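PDB 3E8P: uncharacterized protein from Shewanella oneidensis, which probably hydrolyses medium- and long-chain fatty acyl-CoA thioesters to the free fatty acid and coenzyme A. Local coordinates for residues L20-D28 with L39-D47. Numbering follows the deposited sequence.
Sequences LKRVAEVFD and LDIKRYDID
Tyr44 pushes its ring against helix 20-28, CE2 lying 3.6 Å from Leu20 CD2, the two side chains crossing at about a right angle. The ring edge also meets the helix backbone: Leu20 O sits near the ring plane, 3.5 Å from Tyr44 CD2. Ala24 CB and Val23 CG1 approach the same ring obliquely. With CG anti to the backbone N, the ring is laid against Leu20 and Ala24, and its hydroxyl is hydrogen-bonded to Leu83 O of helix 70-90, whose Phe86 touches both Tyr44 and Val23. Toward the C-terminal end of segment 20-28, Ile41 sets CD1 3.6 Å from Phe27 CB and turns CG2 to Ala24 CB.

Against this close apolar part, the Asp28 end is sparser and polar. Ile41 N donates to Asp28 OD1 (3.1 Å, N-H...O angle 160°), meeting the carboxylate on its anti side and 26° out of its plane. Replacing Asp28 by an alanine would probably leave the Ile41 N-H without this acceptor and remove the one hydrogen bond between the segments. Asp40 OD2 lies 4.0 Å from Asp28 OD1, a likely mutual repulsion. Lys42 and Arg43 point away from the helix on the exposed side, forming with Glu50 a classic beta bulge.

Helix 20-28 thus runs roughly antiparallel (148°) to edge strand 40-44, packing an N-terminal helix beside the central helix 70-90 of a hotdog fold, as in PaaI-type thioesterases.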
ATOM      1  N   LEU A  20       3.976  29.115  -6.239  1.00 56.01           N
ATOM      2  CA  LEU A  20       3.947  28.471  -4.931  1.00 55.91           C
ATOM      3  C   LEU A  20       3.130  29.297  -3.952  1.00 55.55           C
ATOM      4  O   LEU A  20       2.281  28.761  -3.241  1.00 56.20           O
ATOM      5  CB  LEU A  20       5.367  28.284  -4.390  1.00 55.57           C
ATOM      6  CG  LEU A  20       6.258  27.276  -5.119  1.00 54.67           C
ATOM      7  CD1 LEU A  20       7.699  27.477  -4.689  1.00 54.46           C
ATOM      8  CD2 LEU A  20       5.792  25.857  -4.825  1.00 54.46           C
ATOM      9  N   LYS A  21       3.380  30.602  -3.917  1.00 55.33           N
ATOM     10  CA  LYS A  21       2.647  31.475  -3.010  1.00 56.38           C
ATOM     11  C   LYS A  21       1.162  31.440  -3.359  1.00 55.31           C
ATOM     12  O   LYS A  21       0.303  31.479  -2.478  1.00 54.67           O
ATOM     13  CB  LYS A  21       3.173  32.913  -3.098  1.00 58.73           C
ATOM     14  CG  LYS A  21       2.574  33.848  -2.046  1.00 62.30           C
ATOM     15  CD  LYS A  21       3.125  35.272  -2.142  1.00 65.62           C
ATOM     16  CE  LYS A  21       4.592  35.356  -1.733  1.00 67.10           C
ATOM     17  NZ  LYS A  21       5.082  36.770  -1.719  1.00 68.31           N
ATOM     18  N   ARG A  22       0.869  31.364  -4.652  1.00 54.95           N
ATOM     19  CA  ARG A  22      -0.509  31.308  -5.127  1.00 54.74           C
ATOM     20  C   ARG A  22      -1.142  29.983  -4.693  1.00 52.69           C
ATOM     21  O   ARG A  22      -2.258  29.958  -4.176  1.00 52.39           O
ATOM     22  CB  ARG A  22      -0.539  31.433  -6.656  1.00 57.24           C
ATOM     23  CG  ARG A  22      -1.897  31.160  -7.300  1.00 60.82           C
ATOM     24  CD  ARG A  22      -2.878  32.311  -7.104  1.00 64.79           C
ATOM     25  NE  ARG A  22      -4.268  31.885  -7.289  1.00 67.16           N
ATOM     26  CZ  ARG A  22      -4.763  31.375  -8.414  1.00 68.50           C
ATOM     27  NH1 ARG A  22      -3.989  31.226  -9.482  1.00 69.27           N
ATOM     28  NH2 ARG A  22      -6.034  30.997  -8.467  1.00 68.56           N
ATOM     29  N   VAL A  23      -0.420  28.885  -4.898  1.00 50.44           N
ATOM     30  CA  VAL A  23      -0.915  27.567  -4.527  1.00 49.74           C
ATOM     31  C   VAL A  23      -1.139  27.448  -3.022  1.00 48.19           C
ATOM     32  O   VAL A  23      -2.124  26.858  -2.583  1.00 46.06           O
ATOM     33  CB  VAL A  23       0.057  26.458  -4.972  1.00 49.98           C
ATOM     34  CG1 VAL A  23      -0.462  25.104  -4.519  1.00 52.07           C
ATOM     35  CG2 VAL A  23       0.213  26.478  -6.479  1.00 49.46           C
ATOM     36  N   ALA A  24      -0.224  28.009  -2.237  1.00 47.65           N
ATOM     37  CA  ALA A  24      -0.333  27.968  -0.781  1.00 47.21           C
ATOM     38  C   ALA A  24      -1.603  28.678  -0.322  1.00 47.28           C
ATOM     39  O   ALA A  24      -2.279  28.227   0.603  1.00 46.53           O
ATOM     40  CB  ALA A  24       0.894  28.620  -0.142  1.00 45.06           C
ATOM     41  N   GLU A  25      -1.924  29.784  -0.987  1.00 47.63           N
ATOM     42  CA  GLU A  25      -3.110  30.579  -0.668  1.00 49.62           C
ATOM     43  C   GLU A  25      -4.401  29.808  -0.930  1.00 47.53           C
ATOM     44  O   GLU A  25      -5.324  29.831  -0.113  1.00 47.36           O
ATOM     45  CB  GLU A  25      -3.122  31.863  -1.501  1.00 51.87           C
ATOM     46  CG  GLU A  25      -3.346  33.147  -0.705  1.00 59.20           C
ATOM     47  CD  GLU A  25      -4.725  33.238  -0.058  1.00 62.10           C
ATOM     48  OE1 GLU A  25      -4.954  32.577   0.980  1.00 63.62           O
ATOM     49  OE2 GLU A  25      -5.585  33.978  -0.591  1.00 64.21           O
ATOM     50  N   VAL A  26      -4.468  29.137  -2.073  1.00 45.24           N
ATOM     51  CA  VAL A  26      -5.661  28.372  -2.411  1.00 46.00           C
ATOM     52  C   VAL A  26      -5.930  27.269  -1.387  1.00 44.93           C
ATOM     53  O   VAL A  26      -7.048  27.130  -0.904  1.00 44.07           O
ATOM     54  CB  VAL A  26      -5.548  27.728  -3.816  1.00 47.13           C
ATOM     55  CG1 VAL A  26      -6.821  26.965  -4.138  1.00 46.64           C
ATOM     56  CG2 VAL A  26      -5.301  28.798  -4.868  1.00 48.02           C
ATOM     57  N   PHE A  27      -4.904  26.493  -1.051  1.00 44.75           N
ATOM     58  CA  PHE A  27      -5.064  25.406  -0.090  1.00 45.23           C
ATOM     59  C   PHE A  27      -5.344  25.865   1.332  1.00 45.95           C
ATOM     60  O   PHE A  27      -6.033  25.171   2.080  1.00 44.64           O
ATOM     61  CB  PHE A  27      -3.833  24.501  -0.084  1.00 44.66           C
ATOM     62  CG  PHE A  27      -3.799  23.510  -1.214  1.00 46.26           C
ATOM     63  CD1 PHE A  27      -3.702  23.936  -2.538  1.00 46.16           C
ATOM     64  CD2 PHE A  27      -3.855  22.141  -0.953  1.00 47.26           C
ATOM     65  CE1 PHE A  27      -3.660  23.014  -3.584  1.00 46.30           C
ATOM     66  CE2 PHE A  27      -3.812  21.209  -1.993  1.00 46.13           C
ATOM     67  CZ  PHE A  27      -3.715  21.648  -3.308  1.00 46.72           C
ATOM     68  N   ASP A  28      -4.824  27.030   1.707  1.00 46.68           N
ATOM     69  CA  ASP A  28      -5.027  27.534   3.062  1.00 48.59           C
ATOM     70  C   ASP A  28      -6.372  28.216   3.323  1.00 48.28           C
ATOM     71  O   ASP A  28      -6.860  28.203   4.454  1.00 47.66           O
ATOM     72  CB  ASP A  28      -3.896  28.496   3.447  1.00 49.46           C
ATOM     73  CG  ASP A  28      -3.953  28.910   4.913  1.00 50.99           C
ATOM     74  OD1 ASP A  28      -3.673  28.062   5.789  1.00 49.35           O
ATOM     75  OD2 ASP A  28      -4.292  30.080   5.196  1.00 53.28           O
ATOM     76  N   LEU A  39      -7.275  22.980   8.602  1.00 36.52           N
ATOM     77  CA  LEU A  39      -5.964  22.620   8.078  1.00 38.46           C
ATOM     78  C   LEU A  39      -5.237  23.871   7.564  1.00 38.20           C
ATOM     79  O   LEU A  39      -5.794  24.634   6.777  1.00 36.30           O
ATOM     80  CB  LEU A  39      -6.151  21.574   6.971  1.00 37.59           C
ATOM     81  CG  LEU A  39      -4.952  20.904   6.304  1.00 38.36           C
ATOM     82  CD1 LEU A  39      -5.391  19.597   5.667  1.00 38.82           C
ATOM     83  CD2 LEU A  39      -4.369  21.833   5.262  1.00 40.62           C
ATOM     84  N   ASP A  40      -4.004  24.082   8.029  1.00 39.63           N
ATOM     85  CA  ASP A  40      -3.209  25.255   7.637  1.00 41.93           C
ATOM     86  C   ASP A  40      -1.881  24.964   6.938  1.00 41.93           C
ATOM     87  O   ASP A  40      -1.158  24.038   7.310  1.00 41.63           O
ATOM     88  CB  ASP A  40      -2.883  26.106   8.866  1.00 44.79           C
ATOM     89  CG  ASP A  40      -4.114  26.608   9.578  1.00 49.45           C
ATOM     90  OD1 ASP A  40      -3.948  27.240  10.639  1.00 54.13           O
ATOM     91  OD2 ASP A  40      -5.240  26.380   9.083  1.00 51.51           O
ATOM     92  N   ILE A  41      -1.562  25.764   5.927  1.00 42.06           N
ATOM     93  CA  ILE A  41      -0.293  25.624   5.226  1.00 44.63           C
ATOM     94  C   ILE A  41       0.648  26.627   5.906  1.00 46.16           C
ATOM     95  O   ILE A  41       0.704  27.799   5.540  1.00 46.07           O
ATOM     96  CB  ILE A  41      -0.420  25.944   3.710  1.00 44.86           C
ATOM     97  CG1 ILE A  41      -1.218  24.846   3.003  1.00 45.62           C
ATOM     98  CG2 ILE A  41       0.961  26.018   3.067  1.00 45.06           C
ATOM     99  CD1 ILE A  41      -2.678  24.843   3.332  1.00 49.95           C
ATOM    100  N   LYS A  42       1.363  26.149   6.919  1.00 48.42           N
ATOM    101  CA  LYS A  42       2.280  26.979   7.690  1.00 51.32           C
ATOM    102  C   LYS A  42       3.363  27.615   6.827  1.00 52.02           C
ATOM    103  O   LYS A  42       3.620  28.810   6.934  1.00 52.59           O
ATOM    104  CB  LYS A  42       2.915  26.145   8.807  1.00 52.94           C
ATOM    105  CG  LYS A  42       3.550  26.966   9.914  1.00 56.44           C
ATOM    106  CD  LYS A  42       4.117  26.077  11.020  1.00 58.40           C
ATOM    107  CE  LYS A  42       4.722  26.904  12.147  1.00 58.75           C
ATOM    108  NZ  LYS A  42       5.390  26.055  13.173  1.00 59.20           N
ATOM    109  N   ARG A  43       3.993  26.811   5.977  1.00 52.52           N
ATOM    110  CA  ARG A  43       5.043  27.289   5.087  1.00 52.78           C
ATOM    111  C   ARG A  43       5.059  26.444   3.824  1.00 51.51           C
ATOM    112  O   ARG A  43       4.782  25.248   3.879  1.00 51.46           O
ATOM    113  CB  ARG A  43       6.408  27.214   5.777  1.00 56.09           C
ATOM    114  CG  ARG A  43       6.650  28.323   6.786  1.00 61.15           C
ATOM    115  CD  ARG A  43       7.991  28.154   7.486  1.00 65.77           C
ATOM    116  NE  ARG A  43       7.961  27.120   8.521  1.00 69.15           N
ATOM    117  CZ  ARG A  43       7.275  27.217   9.657  1.00 70.59           C
ATOM    118  NH1 ARG A  43       6.553  28.301   9.913  1.00 71.97           N
ATOM    119  NH2 ARG A  43       7.321  26.238  10.548  1.00 72.71           N
ATOM    120  N   TYR A  44       5.380  27.064   2.693  1.00 49.38           N
ATOM    121  CA  TYR A  44       5.419  26.350   1.422  1.00 48.86           C
ATOM    122  C   TYR A  44       6.392  27.007   0.446  1.00 49.70           C
ATOM    123  O   TYR A  44       6.125  28.083  -0.085  1.00 51.17           O
ATOM    124  CB  TYR A  44       4.009  26.293   0.818  1.00 46.39           C
ATOM    125  CG  TYR A  44       3.875  25.396  -0.394  1.00 44.30           C
ATOM    126  CD1 TYR A  44       4.365  24.097  -0.381  1.00 42.09           C
ATOM    127  CD2 TYR A  44       3.216  25.833  -1.538  1.00 42.05           C
ATOM    128  CE1 TYR A  44       4.202  23.253  -1.473  1.00 38.42           C
ATOM    129  CE2 TYR A  44       3.047  24.993  -2.634  1.00 39.92           C
ATOM    130  CZ  TYR A  44       3.542  23.701  -2.595  1.00 39.02           C
ATOM    131  OH  TYR A  44       3.369  22.848  -3.671  1.00 36.87           O
ATOM    132  N   ASP A  45       7.520  26.343   0.216  1.00 50.18           N
ATOM    133  CA  ASP A  45       8.559  26.834  -0.680  1.00 51.32           C
ATOM    134  C   ASP A  45       9.109  25.682  -1.517  1.00 51.85           C
ATOM    135  O   ASP A  45       8.599  24.566  -1.442  1.00 51.24           O
ATOM    136  CB  ASP A  45       9.682  27.461   0.140  1.00 53.46           C
ATOM    137  CG  ASP A  45      10.110  26.581   1.300  1.00 55.58           C
ATOM    138  OD1 ASP A  45      10.497  25.422   1.047  1.00 57.64           O
ATOM    139  OD2 ASP A  45      10.053  27.045   2.460  1.00 57.18           O
ATOM    140  N   ILE A  46      10.154  25.944  -2.298  1.00 51.84           N
ATOM    141  CA  ILE A  46      10.741  24.911  -3.151  1.00 53.03           C
ATOM    142  C   ILE A  46      11.343  23.735  -2.404  1.00 53.09           C
ATOM    143  O   ILE A  46      11.611  22.697  -3.005  1.00 53.33           O
ATOM    144  CB  ILE A  46      11.837  25.474  -4.070  1.00 54.99           C
ATOM    145  CG1 ILE A  46      12.843  26.277  -3.246  1.00 55.78           C
ATOM    146  CG2 ILE A  46      11.218  26.308  -5.178  1.00 54.77           C
ATOM    147  CD1 ILE A  46      14.092  26.619  -4.010  1.00 58.54           C
ATOM    148  N   ASP A  47      11.577  23.893  -1.106  1.00 53.81           N
ATOM    149  CA  ASP A  47      12.135  22.805  -0.304  1.00 54.52           C
ATOM    150  C   ASP A  47      11.053  21.755  -0.088  1.00 53.30           C
ATOM    151  O   ASP A  47      11.277  20.561  -0.284  1.00 54.11           O
ATOM    152  CB  ASP A  47      12.604  23.317   1.058  1.00 56.52           C
ATOM    153  CG  ASP A  47      13.765  24.282   0.951  1.00 59.14           C
ATOM    154  OD1 ASP A  47      14.085  24.934   1.970  1.00 59.23           O
ATOM    155  OD2 ASP A  47      14.363  24.383  -0.143  1.00 60.24           O
TER